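Local coordinates for heme-binding protein A (Haemophilus parasuis 29755, PDB 3TPA) that probably binds glutathione as an extracellular solute-binding protein of the family 5 type, at residues A[100-103]-A[104-107]; A[284-287]-A[288-292]. The protein carries 1 engineered substitution. All blocks are in the same frame, centred on the assembly; numbering follows the deposited sequence.

Following the chain from its N terminus, contact 1 comes first, at the C-terminal end of helix 94-105. Contact 2 lies much later, at the start of helix 286-294, beyond the long strand 261-276. Each is a local helical contact between neighbouring turns and closes no long loop; the two run in series, neither nesting nor crossing. Contact 1 belongs to a helix lying against strand 131-136, an edge of an antiparallel sheet, and against helix 120-124. Contact 2 joins its helix to helix 335-344 and to the chain around 474-476. Their centres are about 47 Å apart, so the contacts do not touch and lie in separate parts of the fold.

Contact 1 of 2, residues A[100-103]-A[104-107]; sequences SFQR and QADK
Gln104 reaches back along the helix to Ser100. With CG beside the backbone N (chi1 -52°) and the chain extended beyond it, its NE2 comes to 3.3 Å from Ser100 O, a weak hydrogen bond. A water bridges the same two atoms, donating to Ser100 O at 2.7 Å and weakly accepting from Gln104 NE2. One residue on, the backbone bonds of the last turn close: Ala105 N to Phe101 O at 3.0 Å, and Asp106 N to Gln102 O, also 3.0 Å. Asp106 is where the chain leaves helical geometry. Its side chain and that of Gln102 meet at a slant, amide and carboxylate planes 44° apart, with Gln102 NE2 3.6 Å from Asp106 CB; a second water accepts from Gln102 NE2 and donates to Asp106 OD2. Farther out, Gln104 NE2 bonds Phe161 O, while Phe101 packs on Leu131 and Val134 of strand 131-136. Arg103, extended from CG to NE, reaches a salt bridge with Asp183. One water thus links the Gln104 amide to the backbone oxygen of Ser100, another links the Gln102 amide to the Asp106 carboxylate, and Asp106 OD1, accepting from Asn108 N, links the helix end to the chain that follows.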
ATOM      1  N   SER A 100       4.547  11.178  19.079  1.00 14.94           N
ATOM      2  CA  SER A 100       4.719  10.606  17.744  1.00 15.55           C
ATOM      3  C   SER A 100       3.623  11.079  16.782  1.00 16.49           C
ATOM      4  O   SER A 100       3.887  11.361  15.620  1.00 14.52           O
ATOM      5  CB  SER A 100       4.749   9.082  17.828  1.00 17.09           C
ATOM      6  OG  SER A 100       5.763   8.668  18.735  1.00 15.42           O
ATOM      7  N   PHE A 101       2.396  11.174  17.287  1.00 15.28           N
ATOM      8  CA  PHE A 101       1.279  11.709  16.514  1.00 13.63           C
ATOM      9  C   PHE A 101       1.414  13.208  16.318  1.00 17.72           C
ATOM     10  O   PHE A 101       1.241  13.722  15.207  1.00 17.96           O
ATOM     11  CB  PHE A 101      -0.056  11.408  17.214  1.00 14.48           C
ATOM     12  CG  PHE A 101      -0.598  10.040  16.913  1.00 19.28           C
ATOM     13  CD1 PHE A 101      -1.653   9.881  16.035  1.00 21.92           C
ATOM     14  CD2 PHE A 101      -0.016   8.908  17.468  1.00 13.46           C
ATOM     15  CE1 PHE A 101      -2.148   8.625  15.756  1.00 20.69           C
ATOM     16  CE2 PHE A 101      -0.505   7.651  17.184  1.00 16.78           C
ATOM     17  CZ  PHE A 101      -1.564   7.506  16.327  1.00 17.10           C
ATOM     18  N   GLN A 102       1.712  13.914  17.404  1.00 15.39           N
ATOM     19  CA  GLN A 102       1.652  15.372  17.374  1.00 17.59           C
ATOM     20  C   GLN A 102       2.788  16.022  16.576  1.00 15.81           C
ATOM     21  O   GLN A 102       2.599  17.081  16.001  1.00 20.71           O
ATOM     22  CB  GLN A 102       1.532  15.949  18.797  1.00 14.49           C
ATOM     23  CG  GLN A 102       0.142  15.708  19.450  1.00 14.47           C
ATOM     24  CD  GLN A 102      -0.991  16.192  18.590  1.00 24.51           C
ATOM     25  OE1 GLN A 102      -1.817  15.407  18.134  1.00 33.31           O
ATOM     26  NE2 GLN A 102      -1.040  17.494  18.360  1.00 29.51           N
ATOM     27  N   ARG A 103       3.955  15.388  16.525  1.00 14.69           N
ATOM     28  CA  ARG A 103       5.041  15.898  15.692  1.00 19.66           C
ATOM     29  C   ARG A 103       4.474  16.135  14.298  1.00 20.49           C
ATOM     30  O   ARG A 103       4.780  17.132  13.632  1.00 18.63           O
ATOM     31  CB  ARG A 103       6.199  14.902  15.609  1.00 19.09           C
ATOM     32  CG  ARG A 103       7.313  15.365  14.683  1.00 17.06           C
ATOM     33  CD  ARG A 103       8.312  14.263  14.345  1.00 14.99           C
ATOM     34  NE  ARG A 103       9.370  14.801  13.493  1.00 18.87           N
ATOM     35  CZ  ARG A 103      10.491  14.172  13.182  1.00 25.15           C
ATOM     36  NH1 ARG A 103      10.735  12.950  13.645  1.00 19.88           N
ATOM     37  NH2 ARG A 103      11.373  14.779  12.407  1.00 21.44           N
ATOM     38  N   GLN A 104       3.597  15.222  13.899  1.00 14.11           N
ATOM     39  CA  GLN A 104       3.010  15.222  12.579  1.00 17.52           C
ATOM     40  C   GLN A 104       1.826  16.171  12.447  1.00 19.44           C
ATOM     41  O   GLN A 104       1.768  16.943  11.505  1.00 17.14           O
ATOM     42  CB  GLN A 104       2.599  13.794  12.194  1.00 15.55           C
ATOM     43  CG  GLN A 104       3.765  12.788  12.371  1.00 13.07           C
ATOM     44  CD  GLN A 104       3.512  11.460  11.708  1.00 16.60           C
ATOM     45  OE1 GLN A 104       3.113  11.394  10.548  1.00 15.49           O
ATOM     46  NE2 GLN A 104       3.752  10.385  12.440  1.00 20.60           N
ATOM     47  N   ALA A 105       0.893  16.116  13.395  1.00 18.51           N
ATOM     48  CA  ALA A 105      -0.389  16.824  13.260  1.00 20.23           C
ATOM     49  C   ALA A 105      -0.353  18.302  13.634  1.00 22.45           C
ATOM     50  O   ALA A 105      -1.183  19.085  13.177  1.00 27.85           O
ATOM     51  CB  ALA A 105      -1.461  16.136  14.088  1.00 21.14           C
ATOM     52  N   ASP A 106       0.582  18.662  14.497  1.00 21.71           N
ATOM     53  CA  ASP A 106       0.674  20.009  15.030  1.00 20.03           C
ATOM     54  C   ASP A 106       1.801  20.736  14.337  1.00 19.39           C
ATOM     55  O   ASP A 106       2.963  20.453  14.597  1.00 25.48           O
ATOM     56  CB  ASP A 106       0.942  19.928  16.539  1.00 27.70           C
ATOM     57  CG  ASP A 106       1.139  21.291  17.188  1.00 35.56           C
ATOM     58  OD1 ASP A 106       1.044  22.317  16.481  1.00 31.98           O
ATOM     59  OD2 ASP A 106       1.392  21.329  18.420  1.00 31.85           O
ATOM     60  N   LYS A 107       1.468  21.663  13.444  1.00 24.37           N
ATOM     61  CA  LYS A 107       2.491  22.422  12.707  1.00 30.92           C
ATOM     62  C   LYS A 107       3.453  23.215  13.610  1.00 32.33           C
ATOM     63  O   LYS A 107       4.582  23.520  13.216  1.00 31.22           O
ATOM     64  CB  LYS A 107       1.840  23.364  11.691  1.00 34.32           C
ATOM     65  CG  LYS A 107       1.292  24.645  12.291  1.00 44.41           C
ATOM     66  CD  LYS A 107       0.798  25.590  11.207  1.00 47.19           C
ATOM     67  CE  LYS A 107       0.190  26.855  11.798  1.00 47.09           C
ATOM     68  NZ  LYS A 107       1.203  27.801  12.352  1.00 43.95           N
TER
HETATM   69  O   HOH W   1       6.320  10.926  14.547  1.00 15.03           O
HETATM   70  O   HOH W   2       0.450  19.233  19.908  1.00 22.39           O

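Contact 2 of 2, residues A[284-287]-A[288-292]; sequences NNVK and VRQAL. Unlike the reference sequence in segment 288-292: Gln290 (reference Arg).
Asn285 swings its CG anti to the backbone N (chi1 -179°), which carries the amide oxygen forward to the N-H groups of the opening turn of helix 286-294; the Asn285 and Val288 side chains cross at about a right angle. From this N-cap position OD1 accepts from Val288 N at 3.2 Å, the donor lying well above the carbonyl plane, and more weakly from Lys287 N at 2.9 Å. Alongside, Val288 CG2 rests 3.9 Å from Asn285 CB. The backbone carbonyl of Asn285 is used as well, accepting from Arg289 N at 3.1 Å.

Arg289 bends at chi3 (-58°) and folds its guanidinium back toward the start of the helix, one face lying over Val286 CA, with Arg289 CZ 4.2 Å from that atom. NH1 then donates to a water at 3.0 Å that in turn donates a hydrogen bond to Asn284 O. Beyond the two segments NH1 bonds Leu283 O and NH2 bonds Asn475 O, so backbone oxygens from separate parts of the chain hold the group.

On the next turn Gln290, a departure from the reference sequence, runs beside Val286 in the same direction, its NE2 3.8 Å from Val286 CG2. Lys287 extends to a salt bridge with Glu344, and Val288 packs on Leu342, both of helix 335-344. The Asn285 oxygen caps Val288 N and, weakly, Lys287 N, which lack a carbonyl a turn earlier in the helix, while the arginine ties the segment before the helix to Asn475; the carbonyl dipoles of Leu283 and Asn475 probably help offset its charge.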
ATOM      1  N   ASN A 284     -20.329   8.524 -22.089  1.00 17.73           N
ATOM      2  CA  ASN A 284     -21.396   8.793 -21.112  1.00 21.75           C
ATOM      3  C   ASN A 284     -22.489   7.727 -21.140  1.00 18.51           C
ATOM      4  O   ASN A 284     -23.331   7.643 -20.251  1.00 20.18           O
ATOM      5  CB  ASN A 284     -22.025  10.173 -21.342  1.00 25.65           C
ATOM      6  CG  ASN A 284     -23.146  10.463 -20.365  1.00 38.45           C
ATOM      7  OD1 ASN A 284     -24.323  10.318 -20.697  1.00 45.65           O
ATOM      8  ND2 ASN A 284     -22.785  10.851 -19.142  1.00 33.28           N
ATOM      9  N   ASN A 285     -22.444   6.904 -22.174  1.00 17.50           N
ATOM     10  CA  ASN A 285     -23.456   5.903 -22.442  1.00 18.54           C
ATOM     11  C   ASN A 285     -23.057   4.546 -21.870  1.00 20.16           C
ATOM     12  O   ASN A 285     -22.070   3.953 -22.273  1.00 20.65           O
ATOM     13  CB  ASN A 285     -23.658   5.824 -23.952  1.00 20.45           C
ATOM     14  CG  ASN A 285     -24.717   4.837 -24.349  1.00 28.89           C
ATOM     15  OD1 ASN A 285     -24.728   3.703 -23.885  1.00 22.10           O
ATOM     16  ND2 ASN A 285     -25.615   5.261 -25.229  1.00 31.26           N
ATOM     17  N   VAL A 286     -23.831   4.049 -20.920  1.00 20.76           N
ATOM     18  CA  VAL A 286     -23.429   2.844 -20.190  1.00 20.25           C
ATOM     19  C   VAL A 286     -23.230   1.635 -21.109  1.00 22.80           C
ATOM     20  O   VAL A 286     -22.346   0.806 -20.885  1.00 19.43           O
ATOM     21  CB  VAL A 286     -24.443   2.501 -19.076  1.00 25.78           C
ATOM     22  CG1 VAL A 286     -25.812   2.297 -19.672  1.00 33.37           C
ATOM     23  CG2 VAL A 286     -24.013   1.255 -18.317  1.00 20.24           C
ATOM     24  N   LYS A 287     -24.067   1.511 -22.135  1.00 19.05           N
ATOM     25  CA  LYS A 287     -23.943   0.375 -23.032  1.00 20.11           C
ATOM     26  C   LYS A 287     -22.644   0.476 -23.820  1.00 21.37           C
ATOM     27  O   LYS A 287     -22.013  -0.529 -24.107  1.00 17.43           O
ATOM     28  CB  LYS A 287     -25.157   0.256 -23.959  1.00 23.57           C
ATOM     29  CG  LYS A 287     -26.489  -0.034 -23.208  1.00 19.50           C
ATOM     30  CD  LYS A 287     -27.626  -0.320 -24.192  1.00 23.52           C
ATOM     31  CE  LYS A 287     -29.002  -0.348 -23.515  1.00 16.55           C
ATOM     32  NZ  LYS A 287     -30.070  -0.663 -24.532  1.00 16.91           N
ATOM     33  N   VAL A 288     -22.237   1.693 -24.162  1.00 15.27           N
ATOM     34  CA  VAL A 288     -20.961   1.852 -24.842  1.00 14.47           C
ATOM     35  C   VAL A 288     -19.823   1.402 -23.944  1.00 19.01           C
ATOM     36  O   VAL A 288     -18.914   0.691 -24.390  1.00 17.72           O
ATOM     37  CB  VAL A 288     -20.721   3.294 -25.322  1.00 17.65           C
ATOM     38  CG1 VAL A 288     -19.273   3.467 -25.762  1.00 18.50           C
ATOM     39  CG2 VAL A 288     -21.667   3.625 -26.466  1.00 16.35           C
ATOM     40  N   ARG A 289     -19.870   1.803 -22.676  1.00 14.49           N
ATOM     41  CA  ARG A 289     -18.824   1.403 -21.751  1.00 14.47           C
ATOM     42  C   ARG A 289     -18.803  -0.118 -21.592  1.00 17.27           C
ATOM     43  O   ARG A 289     -17.744  -0.729 -21.625  1.00 16.95           O
ATOM     44  CB  ARG A 289     -18.973   2.110 -20.406  1.00 17.60           C
ATOM     45  CG  ARG A 289     -18.867   3.637 -20.510  1.00 16.22           C
ATOM     46  CD  ARG A 289     -18.571   4.280 -19.170  1.00 13.06           C
ATOM     47  NE  ARG A 289     -19.568   3.993 -18.132  1.00 11.00           N
ATOM     48  CZ  ARG A 289     -20.595   4.785 -17.844  1.00 21.41           C
ATOM     49  NH1 ARG A 289     -20.783   5.897 -18.541  1.00 20.01           N
ATOM     50  NH2 ARG A 289     -21.449   4.455 -16.876  1.00 14.92           N
ATOM     51  N   GLN A 290     -19.975  -0.726 -21.459  1.00 13.10           N
ATOM     52  CA  GLN A 290     -20.071  -2.184 -21.385  1.00 10.07           C
ATOM     53  C   GLN A 290     -19.486  -2.844 -22.633  1.00 19.66           C
ATOM     54  O   GLN A 290     -18.799  -3.864 -22.537  1.00 19.58           O
ATOM     55  CB  GLN A 290     -21.525  -2.617 -21.179  1.00 12.64           C
ATOM     56  CG  GLN A 290     -22.104  -2.143 -19.853  1.00 20.11           C
ATOM     57  CD  GLN A 290     -23.596  -2.393 -19.744  1.00 26.07           C
ATOM     58  OE1 GLN A 290     -24.299  -2.449 -20.754  1.00 23.58           O
ATOM     59  NE2 GLN A 290     -24.087  -2.548 -18.515  1.00 18.66           N
ATOM     60  N   ALA A 291     -19.735  -2.243 -23.799  1.00 22.77           N
ATOM     61  CA  ALA A 291     -19.157  -2.729 -25.054  1.00 20.85           C
ATOM     62  C   ALA A 291     -17.615  -2.722 -25.047  1.00 18.07           C
ATOM     63  O   ALA A 291     -16.967  -3.717 -25.413  1.00 18.63           O
ATOM     64  CB  ALA A 291     -19.699  -1.918 -26.251  1.00 18.46           C
ATOM     65  N   LEU A 292     -17.028  -1.600 -24.650  1.00 18.38           N
ATOM     66  CA  LEU A 292     -15.567  -1.488 -24.568  1.00 18.61           C
ATOM     67  C   LEU A 292     -14.996  -2.496 -23.593  1.00 18.41           C
ATOM     68  O   LEU A 292     -13.875  -2.970 -23.757  1.00 17.43           O
ATOM     69  CB  LEU A 292     -15.179  -0.081 -24.130  1.00 17.16           C
ATOM     70  CG  LEU A 292     -15.612   0.967 -25.143  1.00 15.21           C
ATOM     71  CD1 LEU A 292     -15.240   2.349 -24.678  1.00 11.21           C
ATOM     72  CD2 LEU A 292     -15.006   0.652 -26.531  1.00 14.32           C
TER
HETATM   73  O   HOH W   3     -22.741   7.753 -17.188  1.00 32.86           O